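Local coordinates for protein fasciclin-1 (Drosophila melanogaster, PDB 1O70) that serves as a neural cell adhesion molecule, represented here by its third and fourth FAS1 domains, at residues 125-130 with 162-167; 169-174 with 298-303; 198-203 with 287-292. One frame throughout, in Å; residues are numbered along the deposited sequence.

Interaction 1 (125-130 with 162-167); sequences TVEGGG and LGKLES. With NAG (2-acetamido-2-deoxy-beta-D-glucopyranose), chain B.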
# COMPACT_ATOMS: atom_id res chain seq x y z
N THR A 125 6.78 -9.13 9.11
CA THR A 125 6.57 -7.74 8.74
C THR A 125 5.13 -7.60 8.26
O THR A 125 4.49 -8.58 7.88
CB THR A 125 7.54 -7.28 7.61
OG1 THR A 125 7.42 -8.15 6.46
CG2 THR A 125 8.98 -7.27 8.12
N VAL A 126 4.62 -6.37 8.32
CA VAL A 126 3.26 -6.08 7.90
C VAL A 126 3.27 -4.86 6.99
O VAL A 126 4.08 -3.95 7.17
CB VAL A 126 2.35 -5.77 9.11
CG1 VAL A 126 2.91 -4.60 9.92
CG2 VAL A 126 0.94 -5.44 8.64
N GLU A 127 2.37 -4.85 6.01
CA GLU A 127 2.27 -3.73 5.08
C GLU A 127 0.88 -3.14 5.16
O GLU A 127 -0.11 -3.83 4.94
CB GLU A 127 2.55 -4.16 3.64
CG GLU A 127 2.22 -3.07 2.61
CD GLU A 127 3.20 -1.91 2.64
OE1 GLU A 127 2.83 -0.80 2.21
OE2 GLU A 127 4.36 -2.11 3.07
N GLY A 128 0.79 -1.85 5.48
CA GLY A 128 -0.51 -1.23 5.56
C GLY A 128 -0.49 0.29 5.53
O GLY A 128 0.39 0.92 6.12
N GLY A 129 -1.47 0.86 4.84
CA GLY A 129 -1.57 2.31 4.76
C GLY A 129 -0.27 2.94 4.32
O GLY A 129 0.09 4.02 4.81
N GLY A 130 0.42 2.26 3.41
CA GLY A 130 1.68 2.74 2.87
C GLY A 130 2.86 2.49 3.78
O GLY A 130 3.98 2.91 3.50
N LEU A 162 9.47 6.80 -4.40
CA LEU A 162 10.73 6.11 -4.70
C LEU A 162 11.19 5.23 -3.54
O LEU A 162 11.60 4.09 -3.74
CB LEU A 162 11.84 7.12 -5.02
CG LEU A 162 13.23 6.50 -5.21
CD1 LEU A 162 13.23 5.63 -6.47
CD2 LEU A 162 14.31 7.58 -5.33
N GLY A 163 11.11 5.77 -2.33
CA GLY A 163 11.54 5.03 -1.16
C GLY A 163 10.77 3.74 -1.03
O GLY A 163 11.32 2.70 -0.65
N LYS A 164 9.48 3.81 -1.37
CA LYS A 164 8.58 2.68 -1.31
C LYS A 164 8.95 1.67 -2.39
O LYS A 164 9.08 0.47 -2.12
CB LYS A 164 7.15 3.15 -1.54
CG LYS A 164 6.13 2.58 -0.57
CD LYS A 164 6.10 1.07 -0.57
CE LYS A 164 5.25 0.53 0.56
NZ LYS A 164 5.82 0.86 1.89
N LEU A 165 9.12 2.16 -3.61
CA LEU A 165 9.47 1.30 -4.74
C LEU A 165 10.72 0.45 -4.53
O LEU A 165 10.79 -0.67 -5.03
CB LEU A 165 9.68 2.12 -6.01
CG LEU A 165 8.46 2.64 -6.78
CD1 LEU A 165 8.98 3.60 -7.84
CD2 LEU A 165 7.68 1.49 -7.42
N GLU A 166 11.70 0.97 -3.80
CA GLU A 166 12.90 0.17 -3.59
C GLU A 166 12.79 -0.75 -2.39
O GLU A 166 13.50 -1.74 -2.32
CB GLU A 166 14.12 1.08 -3.47
CG GLU A 166 13.86 2.34 -2.69
CD GLU A 166 15.06 3.27 -2.69
OE1 GLU A 166 15.69 3.43 -3.77
OE2 GLU A 166 15.37 3.84 -1.62
N SER A 167 11.87 -0.44 -1.47
CA SER A 167 11.70 -1.27 -0.29
C SER A 167 10.57 -2.31 -0.33
O SER A 167 10.48 -3.15 0.57
CB SER A 167 11.55 -0.38 0.96
OG SER A 167 10.44 0.48 0.87
C1 NAG B . 8.71 -5.06 4.30
C2 NAG B . 8.23 -6.28 3.51
C3 NAG B . 9.29 -7.38 3.62
C4 NAG B . 10.67 -6.86 3.17
C5 NAG B . 11.01 -5.56 3.93
C6 NAG B . 12.29 -4.90 3.50
C7 NAG B . 5.89 -6.77 3.30
C8 NAG B . 4.62 -7.33 3.92
N2 NAG B . 6.98 -6.76 4.05
O3 NAG B . 8.90 -8.52 2.87
O4 NAG B . 11.68 -7.85 3.47
O5 NAG B . 9.95 -4.60 3.77
O6 NAG B . 12.32 -4.71 2.09
O7 NAG B . 5.87 -6.34 2.15
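Glu127 and Lys164 reach for each other from opposite directions across the joint between the third and fourth FAS1 domains, and their charged ends form a salt bridge, Glu127 OE1 to Lys164 NZ at 3.4 Å. The ammonium is almost as near the other carboxylate oxygen, with Glu127 OE2 3.5 Å from Lys164 NZ, so it faces both oxygens of the group. The same nitrogen donates a hydrogen bond to the backbone, Lys164 NZ to Gly130 O at 3.2 Å. That donor stands well above the carbonyl plane, 65° out of it, so the bond does not follow a lone pair. Lys164 reaches this place by bending at chi2 and again at chi4, while Glu127 leaves its strand with CG anti to the backbone N (chi1 170°).

Glu127 OE1 also forms a salt bridge with Arg290 of the fourth domain. A buried carboxylate thus meets two cations, which would favour its ionised state. Beside this pair the glycan carried by Asn132 makes a second bridge between the domains. Its amide nitrogen N2 donates to Thr125 OG1 at 2.8 Å, and its hydroxyl O6 donates to Ser167 O at 2.9 Å. Ser167 is itself tied back into its helix, Ser167 OG donating to Gly163 O over 2.8 Å.

Further out, strand 123-128 is paired on its two sides with strands 110-116 and 131-141, which fixes the backbone from which Glu127 projects. Helix 161-167 lies against the sheet of the fourth domain, where Lys164 packs on Arg290, Val293 and Cys295 of strand 284-295. The contact therefore sits between an inner strand of one FAS1 sheet and helix 161-167, which falls in the fourth FAS1 repeat.

Interaction 2 (169-174 with 298-303); sequences PMMSDT and GIIHVI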
# COMPACT_ATOMS: atom_id res chain seq x y z
N PRO A 169 9.08 -5.55 -2.03
CA PRO A 169 9.37 -6.65 -2.96
C PRO A 169 8.34 -6.83 -4.07
O PRO A 169 8.66 -7.32 -5.16
CB PRO A 169 9.42 -7.88 -2.05
CG PRO A 169 9.65 -7.32 -0.68
CD PRO A 169 8.84 -6.06 -0.67
N MET A 170 7.10 -6.46 -3.78
CA MET A 170 6.02 -6.61 -4.73
C MET A 170 6.16 -5.69 -5.94
O MET A 170 5.61 -5.96 -7.01
CB MET A 170 4.69 -6.33 -4.04
CG MET A 170 3.54 -6.97 -4.76
SD MET A 170 2.03 -6.96 -3.81
CE MET A 170 1.38 -5.46 -4.41
N MET A 171 6.93 -4.62 -5.75
CA MET A 171 7.17 -3.61 -6.77
C MET A 171 8.53 -3.76 -7.43
O MET A 171 8.88 -2.96 -8.30
CB MET A 171 7.05 -2.21 -6.14
CG MET A 171 5.66 -1.89 -5.56
SD MET A 171 5.56 -0.27 -4.77
CE MET A 171 3.97 -0.32 -3.95
N SER A 172 9.28 -4.79 -7.06
CA SER A 172 10.63 -5.02 -7.58
C SER A 172 10.82 -4.89 -9.09
O SER A 172 11.80 -4.29 -9.54
CB SER A 172 11.16 -6.38 -7.11
OG SER A 172 10.88 -7.41 -8.05
N ASP A 173 9.89 -5.44 -9.88
CA ASP A 173 10.01 -5.34 -11.34
C ASP A 173 9.83 -3.91 -11.82
O ASP A 173 10.67 -3.37 -12.55
CB ASP A 173 8.99 -6.26 -12.02
CG ASP A 173 9.41 -7.71 -12.02
OD1 ASP A 173 10.56 -8.00 -11.65
OD2 ASP A 173 8.61 -8.58 -12.40
N THR A 174 8.73 -3.29 -11.42
CA THR A 174 8.48 -1.92 -11.83
C THR A 174 9.61 -1.01 -11.34
O THR A 174 10.01 -0.09 -12.04
CB THR A 174 7.12 -1.40 -11.30
OG1 THR A 174 6.06 -2.05 -12.01
CG2 THR A 174 7.00 0.10 -11.50
N GLY A 298 3.12 11.61 -2.42
CA GLY A 298 2.17 11.06 -3.36
C GLY A 298 1.51 9.77 -2.90
O GLY A 298 1.51 9.45 -1.72
N ILE A 299 0.96 9.04 -3.86
CA ILE A 299 0.28 7.79 -3.55
C ILE A 299 0.56 6.79 -4.65
O ILE A 299 0.71 7.15 -5.81
CB ILE A 299 -1.25 8.03 -3.45
CG1 ILE A 299 -1.95 6.79 -2.88
CG2 ILE A 299 -1.82 8.31 -4.84
CD1 ILE A 299 -3.42 7.02 -2.62
N ILE A 300 0.62 5.52 -4.28
CA ILE A 300 0.87 4.44 -5.23
C ILE A 300 -0.31 3.48 -5.26
O ILE A 300 -0.85 3.13 -4.21
CB ILE A 300 2.10 3.64 -4.83
CG1 ILE A 300 3.37 4.41 -5.19
CG2 ILE A 300 2.06 2.25 -5.50
CD1 ILE A 300 4.65 3.67 -4.79
N HIS A 301 -0.72 3.04 -6.45
CA HIS A 301 -1.82 2.07 -6.55
C HIS A 301 -1.27 0.83 -7.26
O HIS A 301 -0.94 0.88 -8.45
CB HIS A 301 -2.98 2.64 -7.37
CG HIS A 301 -3.53 3.92 -6.82
ND1 HIS A 301 -4.26 3.98 -5.66
CD2 HIS A 301 -3.47 5.19 -7.29
CE1 HIS A 301 -4.63 5.23 -5.43
NE2 HIS A 301 -4.16 5.98 -6.41
N VAL A 302 -1.16 -0.28 -6.54
CA VAL A 302 -0.62 -1.48 -7.16
C VAL A 302 -1.66 -2.16 -8.03
O VAL A 302 -2.72 -2.56 -7.56
CB VAL A 302 -0.11 -2.48 -6.11
CG1 VAL A 302 0.46 -3.69 -6.81
CG2 VAL A 302 0.96 -1.82 -5.25
N ILE A 303 -1.36 -2.28 -9.31
CA ILE A 303 -2.30 -2.90 -10.23
C ILE A 303 -1.92 -4.31 -10.65
O ILE A 303 -0.77 -4.72 -10.50
CB ILE A 303 -2.54 -1.98 -11.43
CG1 ILE A 303 -1.26 -1.79 -12.24
CG2 ILE A 303 -3.01 -0.62 -10.91
CD1 ILE A 303 -1.46 -0.88 -13.44
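Met171 and Ile300 meet end-on, the methionine methyl against the isoleucine's branch, and the apolar packing centres on that methyl. Met171 CE lies 3.6 Å from Ile300 CG2, and it is equally close to the neighbouring valine, with Met171 CE 3.6 Å from Val302 CG2. Its sulfur takes part less closely, Met171 SD lying 4.0 Å from Ile300 CD1. The chain runs extended beyond CG (chi2 178°), which carries the methyl across to the strand. Met170 crosses Val302 at a slant and adds a second methyl to the same patch, although its exact spacing is doubtful in this model. Ile300 and Val302, two apart in the strand, present one face to the methionines, whereas His301 between them points away.

The polar interactions belong to the surroundings. Asp201 holds the turn in place, its carboxylate bonded to Ser172 OG and Asp173 N, and Thr174 OG1 bonds to Pro199 O and Trp204 NE1. These ties fix the start of helix 172-177, so the methionines just before it are held over the sheet. Leu165 of helix 161-167 packs beside Met171 and extends the apolar layer.

Strand 298-303 is the last strand of the domain but lies inside its sheet, between 193-199 and 284-295. The 3-10 turn just ahead of helix 172-177 lays its two methionines on that strand and forms part of the α/β core of the fourth FAS1 domain.

Interaction 3 (198-203 with 287-292); sequences VPRDKG and NVYRPD. With SO4 (sulfate ion), chain C.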
# COMPACT_ATOMS: atom_id res chain seq x y z
N VAL A 198 1.41 1.36 -10.13
CA VAL A 198 2.48 0.37 -10.22
C VAL A 198 2.08 -1.08 -10.45
O VAL A 198 1.45 -1.70 -9.60
CB VAL A 198 3.33 0.38 -8.94
CG1 VAL A 198 4.42 -0.65 -9.06
CG2 VAL A 198 3.91 1.76 -8.71
N PRO A 199 2.45 -1.65 -11.60
CA PRO A 199 2.10 -3.05 -11.84
C PRO A 199 2.93 -3.91 -10.86
O PRO A 199 4.12 -3.67 -10.68
CB PRO A 199 2.51 -3.27 -13.29
CG PRO A 199 2.35 -1.89 -13.91
CD PRO A 199 2.95 -1.01 -12.84
N ARG A 200 2.31 -4.90 -10.23
CA ARG A 200 3.01 -5.77 -9.30
C ARG A 200 3.87 -6.75 -10.10
O ARG A 200 3.69 -6.88 -11.31
CB ARG A 200 2.02 -6.55 -8.45
CG ARG A 200 1.11 -7.43 -9.28
CD ARG A 200 -0.01 -8.01 -8.46
NE ARG A 200 0.48 -8.88 -7.40
CZ ARG A 200 -0.28 -9.73 -6.72
NH1 ARG A 200 -1.58 -9.82 -6.99
NH2 ARG A 200 0.25 -10.49 -5.78
N ASP A 201 4.79 -7.45 -9.43
CA ASP A 201 5.64 -8.41 -10.12
C ASP A 201 4.81 -9.42 -10.93
O ASP A 201 5.09 -9.64 -12.12
CB ASP A 201 6.54 -9.13 -9.12
CG ASP A 201 7.82 -8.35 -8.80
OD1 ASP A 201 7.92 -7.13 -9.14
OD2 ASP A 201 8.74 -8.94 -8.18
N LYS A 202 3.80 -10.03 -10.30
CA LYS A 202 2.94 -11.01 -10.97
C LYS A 202 2.41 -10.42 -12.29
O LYS A 202 2.26 -11.14 -13.28
CB LYS A 202 1.75 -11.39 -10.07
CG LYS A 202 0.98 -12.62 -10.55
CD LYS A 202 -0.33 -12.81 -9.77
CE LYS A 202 -0.13 -12.82 -8.25
NZ LYS A 202 0.66 -13.98 -7.72
N GLY A 203 2.14 -9.12 -12.28
CA GLY A 203 1.67 -8.45 -13.48
C GLY A 203 2.71 -8.49 -14.59
O GLY A 203 2.38 -8.84 -15.72
N ASN A 287 -7.61 -4.94 -12.33
CA ASN A 287 -7.96 -4.84 -10.92
C ASN A 287 -6.86 -4.14 -10.15
O ASN A 287 -5.67 -4.36 -10.40
CB ASN A 287 -8.18 -6.23 -10.31
CG ASN A 287 -9.43 -6.90 -10.82
OD1 ASN A 287 -10.39 -6.25 -11.26
ND2 ASN A 287 -9.45 -8.23 -10.74
N VAL A 288 -7.26 -3.27 -9.22
CA VAL A 288 -6.31 -2.56 -8.38
C VAL A 288 -6.07 -3.48 -7.18
O VAL A 288 -6.93 -3.61 -6.31
CB VAL A 288 -6.90 -1.20 -7.91
CG1 VAL A 288 -5.88 -0.46 -7.07
CG2 VAL A 288 -7.31 -0.36 -9.11
N TYR A 289 -4.91 -4.13 -7.14
CA TYR A 289 -4.57 -5.06 -6.07
C TYR A 289 -4.34 -4.40 -4.71
O TYR A 289 -4.84 -4.87 -3.69
CB TYR A 289 -3.33 -5.87 -6.46
CG TYR A 289 -2.97 -6.95 -5.48
CD1 TYR A 289 -3.84 -8.00 -5.21
CD2 TYR A 289 -1.76 -6.90 -4.79
CE1 TYR A 289 -3.52 -8.99 -4.28
CE2 TYR A 289 -1.43 -7.89 -3.85
CZ TYR A 289 -2.32 -8.93 -3.60
OH TYR A 289 -2.00 -9.89 -2.67
N ARG A 290 -3.55 -3.33 -4.67
CA ARG A 290 -3.32 -2.61 -3.42
C ARG A 290 -3.62 -1.15 -3.71
O ARG A 290 -2.80 -0.44 -4.33
CB ARG A 290 -1.87 -2.76 -2.95
CG ARG A 290 -1.55 -4.06 -2.24
CD ARG A 290 -0.06 -4.22 -2.09
NE ARG A 290 0.54 -3.11 -1.35
CZ ARG A 290 1.82 -2.79 -1.41
NH1 ARG A 290 2.64 -3.50 -2.20
NH2 ARG A 290 2.29 -1.78 -0.70
N PRO A 291 -4.80 -0.68 -3.32
CA PRO A 291 -5.12 0.72 -3.58
C PRO A 291 -4.60 1.62 -2.47
O PRO A 291 -4.39 1.19 -1.34
CB PRO A 291 -6.64 0.71 -3.59
CG PRO A 291 -6.94 -0.28 -2.51
CD PRO A 291 -6.00 -1.42 -2.88
N ASP A 292 -4.39 2.87 -2.82
CA ASP A 292 -3.99 3.85 -1.84
C ASP A 292 -2.77 3.55 -0.98
O ASP A 292 -2.84 3.67 0.24
CB ASP A 292 -5.19 4.14 -0.94
CG ASP A 292 -6.46 4.39 -1.76
OD1 ASP A 292 -6.39 5.20 -2.71
OD2 ASP A 292 -7.52 3.80 -1.47
S SO4 C . 3.79 -10.51 -6.48
O1 SO4 C . 4.71 -9.85 -5.57
O2 SO4 C . 3.30 -9.53 -7.46
O3 SO4 C . 4.47 -11.60 -7.20
O4 SO4 C . 2.66 -11.05 -5.71
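Arg200 lays its guanidinium flat on the ring of Tyr289, a stacked cation-pi contact in which the two planes differ by only 17°. Arg200 CZ stands 3.7 Å from the centroid of the Tyr289 ring, over its face, and the arginine's NH1 lies over the ring centre. Arg200 CG sits between the backbone N and the carbonyl carbon (chi1 60°), and a bend at chi3 brings the guanidinium onto the ring. On the opposite face of the guanidinium comes the aliphatic end of Lys202, its CE toward the rim.

Hydrogen bonding is directed at a sulfate, probably from the crystallisation liquor. Arg200 NE donates to sulfate O2 at 2.9 Å; NH2 faces sulfate O4 at the guanidinium edge, at a spacing modelled too short to trust in detail. The backbone joins in, Lys202 N donating to the same O2 at 2.9 Å, nearly straight at 175°. Arg200 occupies the N-cap position of helix 201-210, so the anion rests at the helix's amino-terminal end as well as against the arginine.

Among ionic contacts, Arg200 NH1 has a long, weak pairing with Asp304, whereas Arg290 forms a salt bridge with Asp168. Tyr289 and Arg290 form a classic beta bulge facing Val302. With an alanine here instead of Tyr289, one face of the guanidinium would probably lose its aromatic cover, opening a gap on that side and leaving the group less firmly fixed in its plane.

Because stacking uses the pi face and the anion uses the N-H edge, one guanidinium serves both partners, and the helix end would be expected to reinforce its hold on the negative charge.

Overall arrangement
Interactions 1 and 2 are buried, whereas interaction 3 lies at the surface. Interaction 1 spans the two domains and relies on charge and sugar; interactions 2 and 3 stay within the fourth domain and share its sheet. There, interaction 2 covers the inner strand 298-303 with methyl groups, and interaction 3 links residues following or interrupting the strands that flank it, 193-199 and 284-295, through a cation-pi stack open to an anion. Helix 161-167 connects interactions 1 and 2: Lys164 turns its charged end to the partner domain while its stem, at CB and CD, packs on Ile300 and Met171. Arg290 and Asp201, from the segments of interaction 3, reach into interactions 1 and 2 respectively.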